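Local coordinates for protein SYE1 (Shewanella oneidensis, PDB 4AWT) that probably acts as an FMN-dependent, NAD(P)H-linked oxidoreductase of the Old Yellow Enzyme family, reducing activated carbon-carbon double bonds, at residues L25-A30 with P324-P329; K130-N135 with T348-G353. The protein carries 1 engineered substitution. One frame throughout, in Å; residues are numbered along the deposited sequence.

Contact 1: L25-A30 with P324-P329; sequences LTRSRA and PFIANP. Engineered in segment 25-30: L25 (natural residue Met). With FMN (flavin mononucleotide), chain B; BOG (octyl beta-D-glucopyranoside), chain D.
The guanidinium of R27 carries I326 on one face: methyl CG2 lies 3.8 Å from NH1, with NH2 only slightly farther. At the edge, in the guanidinium plane, a water sits 2.8 Å from NH1, accepting its N-H, and it also lies 2.9 Å from the carbonyl O of I326, so a single bound water gives the polar link beside the direct packing. The bends at chi2 (-54°) and chi3 (-57°) curl the arginine chain and bring its flat end against the helix. NH2 bonds to the carbonyls of G356 and T348, which together with the water help fix the rotation of the group. I326 was modelled in two conformers, and this packing describes one of them. R29 NH1 bonds to R27 O close to its own guanidinium plane, and the F325 ring has P329 O in plane at its edge.

The second flat group of the contact is the flavin. L25, an engineered residue that replaces methionine, holds its two methyls apart: CD2 rests over one face of the dimethylbenzene ring, 3.5 Å from C9 of FMN, while CD1 points to I326 CG1 at 3.9 Å. The glucosyl ring of the octyl glucoside lies on the opposite face, near N5. T26 works at the flavin rim, where OG1 donates a hydrogen bond of 2.7 Å to O4 of FMN.

L25 and I326 thus form an apolar layer between the flavin and the helix, flanked by the R27 guanidinium and its water. In the fold, the contact joins the loop after the first barrel strand, 20-22, to the short helix 323-327 after the eighth, 318-320, with F325 packed on strand 20-22 and on helix 331-337.

Contact 2: K130-N135 with T348-G353; sequences KVFVDN and TLFGGG. With BOG (octyl beta-D-glucopyranoside), chain D; FMN (flavin mononucleotide), chain B.
F350 meets F132 in the middle of 348-353, a loop that follows helix 331-337. At its start, T348 offers its carbonyl O to R29. L349 comes next and faces the cofactor, CD2 lying 3.9 Å from methyl C7M of FMN, while its CB covers the centre of one face of the F350 ring.

The opposite face of that ring receives F132, whose CE2 stands 3.7 Å above the plane, offset toward the rim. CZ of F132 reaches F350 CB, also at 3.7 Å. With centroids 5.1 Å apart and planes inclined at 43°, the pair is oblique, neither a stack nor an edge-to-face arrangement. With CB of F132 already directed at the loop, chi1 of 57° places CG between the backbone N and the carbonyl carbon and sets the ring over F350. Farther out, F350 CE1 approaches O2 of the octyl glucoside at 3.4 Å and C7M of FMN at 3.8 Å.

G351 and G352 both have positive phi, and G351 pairs through its backbone with R27.

F142 of the hairpin partner strand 141-144 meets F132 edge-to-face. Since carbon alone touches carbon between the two segments, this small join probably rests on dispersion and burial; F132 backs F350, which borders C7M of the flavin and the octyl glucoside.

How the contacts relate
Contacts 1 and 2 have centres 13 Å apart and share the FMN and octyl glucoside site. Their segments alternate along the chain, and the loops 25-30 and 348-353 touch directly: R27 NE lies 2.9 Å from L349 O and R29 NE 2.8 Å from G353 O, both probable hydrogen bonds. One arginine, R27, therefore lies against the helix of contact 1 while reaching the loop of contact 2. Around the dimethylbenzene end of the flavin the two contacts complement each other: I326 CD1 comes within 4.0 Å of FMN C7M, a methyl that the loop of contact 2 also borders.

Contact 1: L25-A30 with P324-P329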
# COMPACT_ATOMS: atom_id res chain seq x y z
N LEU A 25 -3.23 -5.77 0.25
CA LEU A 25 -2.79 -7.15 0.14
C LEU A 25 -2.91 -7.59 -1.30
O LEU A 25 -3.99 -8.01 -1.76
CB LEU A 25 -3.61 -8.08 1.06
CG LEU A 25 -3.54 -7.75 2.55
CD1 LEU A 25 -4.77 -8.30 3.25
CD2 LEU A 25 -2.24 -8.29 3.17
N THR A 26 -1.83 -7.55 -2.04
CA THR A 26 -1.76 -8.08 -3.41
C THR A 26 -2.18 -9.53 -3.41
O THR A 26 -1.60 -10.36 -2.71
CB THR A 26 -0.31 -7.97 -3.91
OG1 THR A 26 0.04 -6.60 -4.16
CG2 THR A 26 -0.06 -8.72 -5.19
N ARG A 27 -3.17 -9.83 -4.26
CA ARG A 27 -3.66 -11.20 -4.43
C ARG A 27 -3.46 -11.71 -5.85
O ARG A 27 -3.68 -12.91 -6.11
CB ARG A 27 -5.11 -11.36 -4.00
CG ARG A 27 -5.41 -10.82 -2.61
CD ARG A 27 -4.49 -11.38 -1.50
NE ARG A 27 -4.57 -12.85 -1.46
CZ ARG A 27 -5.56 -13.54 -0.90
NH1 ARG A 27 -6.48 -12.94 -0.20
NH2 ARG A 27 -5.57 -14.87 -1.02
N SER A 28 -3.10 -10.85 -6.79
CA SER A 28 -2.80 -11.26 -8.15
C SER A 28 -3.94 -12.11 -8.75
O SER A 28 -3.70 -13.17 -9.32
CB SER A 28 -1.45 -11.92 -8.24
OG SER A 28 -0.44 -10.97 -7.99
N ARG A 29 -5.15 -11.59 -8.63
CA ARG A 29 -6.37 -12.22 -9.12
C ARG A 29 -6.97 -11.48 -10.30
O ARG A 29 -8.07 -11.82 -10.73
CB ARG A 29 -7.43 -12.36 -8.01
CG ARG A 29 -7.03 -13.16 -6.76
CD ARG A 29 -6.63 -14.54 -7.15
NE ARG A 29 -6.91 -15.61 -6.11
CZ ARG A 29 -6.12 -15.93 -5.10
NH1 ARG A 29 -5.08 -15.19 -4.77
NH2 ARG A 29 -6.41 -17.01 -4.39
N ALA A 30 -6.34 -10.42 -10.82
CA ALA A 30 -6.99 -9.60 -11.83
C ALA A 30 -7.19 -10.40 -13.12
O ALA A 30 -6.39 -11.22 -13.52
CB ALA A 30 -6.16 -8.36 -12.11
N PRO A 324 -3.82 -11.81 8.93
CA PRO A 324 -5.05 -12.31 9.55
C PRO A 324 -6.31 -12.00 8.75
O PRO A 324 -7.27 -12.76 8.80
CB PRO A 324 -5.09 -11.61 10.92
CG PRO A 324 -3.60 -11.41 11.23
CD PRO A 324 -3.01 -11.00 9.89
N PHE A 325 -6.35 -10.88 8.02
CA PHE A 325 -7.53 -10.59 7.20
C PHE A 325 -7.66 -11.49 6.00
O PHE A 325 -8.74 -11.68 5.48
CB PHE A 325 -7.55 -9.11 6.77
CG PHE A 325 -8.68 -8.31 7.37
CD1 PHE A 325 -9.98 -8.76 7.29
CD2 PHE A 325 -8.42 -7.12 8.02
CE1 PHE A 325 -11.02 -8.03 7.80
CE2 PHE A 325 -9.47 -6.37 8.54
CZ PHE A 325 -10.77 -6.84 8.43
N ILE A 326 -6.56 -12.08 5.52
CA ILE A 326 -6.71 -12.99 4.40
C ILE A 326 -7.59 -14.17 4.80
O ILE A 326 -8.48 -14.55 4.06
CB ILE A 326 -5.32 -13.43 3.95
CG1 ILE A 326 -4.61 -12.20 3.37
CG2 ILE A 326 -5.34 -14.62 3.01
CD1 ILE A 326 -3.16 -12.54 3.01
N ALA A 327 -7.33 -14.74 5.97
CA ALA A 327 -7.96 -15.96 6.39
C ALA A 327 -9.21 -15.77 7.26
O ALA A 327 -9.89 -16.75 7.53
CB ALA A 327 -6.96 -16.84 7.14
N ASN A 328 -9.49 -14.56 7.67
CA ASN A 328 -10.57 -14.28 8.61
C ASN A 328 -11.38 -13.12 8.06
O ASN A 328 -11.09 -11.96 8.32
CB ASN A 328 -10.04 -13.93 10.00
CG ASN A 328 -9.27 -15.10 10.58
OD1 ASN A 328 -9.86 -16.01 11.16
ND2 ASN A 328 -7.96 -15.08 10.37
N PRO A 329 -12.41 -13.41 7.22
CA PRO A 329 -13.17 -12.30 6.64
C PRO A 329 -13.84 -11.44 7.69
O PRO A 329 -14.01 -10.24 7.52
CB PRO A 329 -14.16 -13.00 5.71
CG PRO A 329 -14.30 -14.40 6.28
CD PRO A 329 -12.91 -14.73 6.77
N1 FMN B . 1.62 -3.92 1.25
C2 FMN B . 1.34 -2.91 0.43
O2 FMN B . 1.55 -1.71 0.74
N3 FMN B . 0.79 -3.17 -0.82
C4 FMN B . 0.52 -4.45 -1.28
O4 FMN B . -0.08 -4.59 -2.38
C4A FMN B . 0.92 -5.49 -0.45
N5 FMN B . 0.77 -6.82 -0.85
C5A FMN B . 0.79 -7.82 0.16
C6 FMN B . 0.39 -9.10 -0.14
C7 FMN B . 0.36 -10.12 0.84
C7M FMN B . -0.21 -11.46 0.46
C8 FMN B . 0.79 -9.82 2.09
C8M FMN B . 0.77 -10.84 3.21
C9 FMN B . 1.22 -8.51 2.41
C9A FMN B . 1.21 -7.49 1.45
N10 FMN B . 1.58 -6.17 1.78
C10 FMN B . 1.37 -5.17 0.85
C1' FMN B . 1.97 -5.85 3.15
C2' FMN B . 0.77 -5.77 4.12
O2' FMN B . -0.03 -4.64 3.84
C3' FMN B . 1.20 -5.65 5.57
O3' FMN B . 1.85 -4.41 5.82
C4' FMN B . 2.08 -6.79 6.09
O4' FMN B . 1.59 -8.06 5.68
C5' FMN B . 2.31 -6.72 7.58
O5' FMN B . 1.08 -6.85 8.31
P FMN B . 0.68 -8.28 8.95
O1P FMN B . 0.41 -9.21 7.79
O2P FMN B . 1.85 -8.75 9.78
O3P FMN B . -0.55 -7.96 9.75
C1 BOG D . 5.27 -9.63 -2.27
O1 BOG D . 5.32 -10.99 -1.94
C2 BOG D . 3.91 -9.20 -2.72
O2 BOG D . 3.54 -9.83 -3.93
C3 BOG D . 3.82 -7.69 -2.97
O3 BOG D . 2.49 -7.30 -3.16
C4 BOG D . 4.30 -6.98 -1.70
O4 BOG D . 4.30 -5.61 -1.93
C5 BOG D . 5.67 -7.47 -1.25
O5 BOG D . 5.54 -8.87 -1.05
C6 BOG D . 6.12 -6.80 0.03
O6 BOG D . 7.43 -7.29 0.27
C1' BOG D . 6.59 -11.58 -2.06
C2' BOG D . 6.62 -13.10 -1.88
C3' BOG D . 5.86 -13.59 -0.69
C4' BOG D . 6.08 -15.00 -0.14
C5' BOG D . 4.74 -15.74 -0.21
C6' BOG D . 4.80 -16.85 -1.26
C7' BOG D . 3.44 -17.57 -1.34
C8' BOG D . 3.73 -18.94 -1.93
O HOH W 1 -8.49 -14.36 1.20

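Contact 2: K130-N135 with T348-G353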
# COMPACT_ATOMS: atom_id res chain seq x y z
N LYS A 130 13.13 -10.87 -5.33
CA LYS A 130 12.44 -11.55 -6.42
C LYS A 130 11.01 -10.95 -6.54
O LYS A 130 10.41 -10.53 -5.56
CB LYS A 130 12.37 -13.04 -6.21
CG LYS A 130 13.76 -13.68 -6.19
CD LYS A 130 13.74 -15.20 -6.13
CE LYS A 130 15.18 -15.74 -6.05
NZ LYS A 130 15.17 -17.23 -5.86
N VAL A 131 10.53 -11.00 -7.75
CA VAL A 131 9.12 -10.79 -8.07
C VAL A 131 8.60 -12.07 -8.72
O VAL A 131 9.27 -13.09 -8.71
CB VAL A 131 8.88 -9.54 -8.92
CG1 VAL A 131 9.34 -8.30 -8.15
CG2 VAL A 131 9.53 -9.63 -10.26
N PHE A 132 7.38 -12.02 -9.26
CA PHE A 132 6.90 -13.18 -9.98
C PHE A 132 6.23 -12.68 -11.28
O PHE A 132 5.70 -11.58 -11.36
CB PHE A 132 6.00 -14.11 -9.17
CG PHE A 132 4.75 -13.47 -8.57
CD1 PHE A 132 3.62 -13.25 -9.32
CD2 PHE A 132 4.74 -13.10 -7.23
CE1 PHE A 132 2.47 -12.68 -8.76
CE2 PHE A 132 3.62 -12.57 -6.68
CZ PHE A 132 2.48 -12.35 -7.41
N VAL A 133 6.27 -13.57 -12.26
CA VAL A 133 5.78 -13.32 -13.60
C VAL A 133 4.86 -14.44 -13.99
O VAL A 133 4.82 -15.51 -13.39
CB VAL A 133 6.96 -13.20 -14.61
CG1 VAL A 133 7.91 -12.08 -14.24
CG2 VAL A 133 7.65 -14.55 -14.76
N ASP A 134 4.09 -14.20 -15.04
CA ASP A 134 3.28 -15.24 -15.71
C ASP A 134 4.16 -16.01 -16.65
O ASP A 134 4.73 -15.40 -17.58
CB ASP A 134 2.17 -14.50 -16.47
CG ASP A 134 1.12 -15.34 -17.18
OD1 ASP A 134 1.37 -16.54 -17.30
OD2 ASP A 134 0.03 -14.77 -17.51
N ASN A 135 4.31 -17.29 -16.36
CA ASN A 135 5.17 -18.10 -17.22
C ASN A 135 4.28 -18.96 -18.12
O ASN A 135 4.81 -19.91 -18.71
CB ASN A 135 6.12 -18.97 -16.42
CG ASN A 135 5.33 -19.84 -15.46
OD1 ASN A 135 4.14 -20.14 -15.59
ND2 ASN A 135 6.08 -20.27 -14.44
N THR A 348 -1.93 -20.07 -1.84
CA THR A 348 -3.04 -19.44 -2.55
C THR A 348 -3.08 -17.95 -2.31
O THR A 348 -4.08 -17.26 -2.62
CB THR A 348 -4.37 -20.12 -2.22
OG1 THR A 348 -4.53 -20.07 -0.80
CG2 THR A 348 -4.39 -21.55 -2.70
N LEU A 349 -1.98 -17.36 -1.83
CA LEU A 349 -1.91 -15.90 -1.70
C LEU A 349 -2.03 -15.22 -3.07
O LEU A 349 -2.69 -14.19 -3.16
CB LEU A 349 -0.66 -15.47 -1.00
CG LEU A 349 -0.66 -15.77 0.50
CD1 LEU A 349 0.68 -15.45 1.09
CD2 LEU A 349 -1.73 -14.99 1.23
N PHE A 350 -1.33 -15.74 -4.08
CA PHE A 350 -1.13 -15.07 -5.33
C PHE A 350 -1.60 -15.93 -6.49
O PHE A 350 -1.17 -17.08 -6.62
CB PHE A 350 0.36 -14.73 -5.56
CG PHE A 350 0.97 -13.98 -4.43
CD1 PHE A 350 0.53 -12.72 -4.08
CD2 PHE A 350 1.98 -14.55 -3.71
CE1 PHE A 350 1.10 -12.03 -3.05
CE2 PHE A 350 2.55 -13.88 -2.67
CZ PHE A 350 2.11 -12.63 -2.34
N GLY A 351 -2.39 -15.36 -7.38
CA GLY A 351 -2.83 -16.09 -8.57
C GLY A 351 -3.97 -17.04 -8.25
O GLY A 351 -4.45 -17.14 -7.14
N GLY A 352 -4.39 -17.74 -9.26
CA GLY A 352 -5.53 -18.64 -9.10
C GLY A 352 -6.85 -17.92 -9.10
O GLY A 352 -7.04 -16.83 -9.69
N GLY A 353 -7.80 -18.48 -8.43
CA GLY A 353 -9.18 -18.04 -8.44
C GLY A 353 -9.73 -17.89 -7.05
O GLY A 353 -9.08 -17.39 -6.13
C1 BOG D . 5.27 -9.63 -2.27
O1 BOG D . 5.32 -10.99 -1.94
C2 BOG D . 3.91 -9.20 -2.72
O2 BOG D . 3.54 -9.83 -3.93
C3 BOG D . 3.82 -7.69 -2.97
O3 BOG D . 2.49 -7.30 -3.16
C4 BOG D . 4.30 -6.98 -1.70
O4 BOG D . 4.30 -5.61 -1.93
C5 BOG D . 5.67 -7.47 -1.25
O5 BOG D . 5.54 -8.87 -1.05
C6 BOG D . 6.12 -6.80 0.03
O6 BOG D . 7.43 -7.29 0.27
C1' BOG D . 6.59 -11.58 -2.06
C2' BOG D . 6.62 -13.10 -1.88
C3' BOG D . 5.86 -13.59 -0.69
C4' BOG D . 6.08 -15.00 -0.14
C5' BOG D . 4.74 -15.74 -0.21
C6' BOG D . 4.80 -16.85 -1.26
C7' BOG D . 3.44 -17.57 -1.34
C8' BOG D . 3.73 -18.94 -1.93
N1 FMN B . 1.62 -3.92 1.25
C2 FMN B . 1.34 -2.91 0.43
O2 FMN B . 1.55 -1.71 0.74
N3 FMN B . 0.79 -3.17 -0.82
C4 FMN B . 0.52 -4.45 -1.28
O4 FMN B . -0.08 -4.59 -2.38
C4A FMN B . 0.92 -5.49 -0.45
N5 FMN B . 0.77 -6.82 -0.85
C5A FMN B . 0.79 -7.82 0.16
C6 FMN B . 0.39 -9.10 -0.14
C7 FMN B . 0.36 -10.12 0.84
C7M FMN B . -0.21 -11.46 0.46
C8 FMN B . 0.79 -9.82 2.09
C8M FMN B . 0.77 -10.84 3.21
C9 FMN B . 1.22 -8.51 2.41
C9A FMN B . 1.21 -7.49 1.45
N10 FMN B . 1.58 -6.17 1.78
C10 FMN B . 1.37 -5.17 0.85
C1' FMN B . 1.97 -5.85 3.15
C2' FMN B . 0.77 -5.77 4.12
O2' FMN B . -0.03 -4.64 3.84
C3' FMN B . 1.20 -5.65 5.57
O3' FMN B . 1.85 -4.41 5.82
C4' FMN B . 2.08 -6.79 6.09
O4' FMN B . 1.59 -8.06 5.68
C5' FMN B . 2.31 -6.72 7.58
O5' FMN B . 1.08 -6.85 8.31
P FMN B . 0.68 -8.28 8.95
O1P FMN B . 0.41 -9.21 7.79
O2P FMN B . 1.85 -8.75 9.78
O3P FMN B . -0.55 -7.96 9.75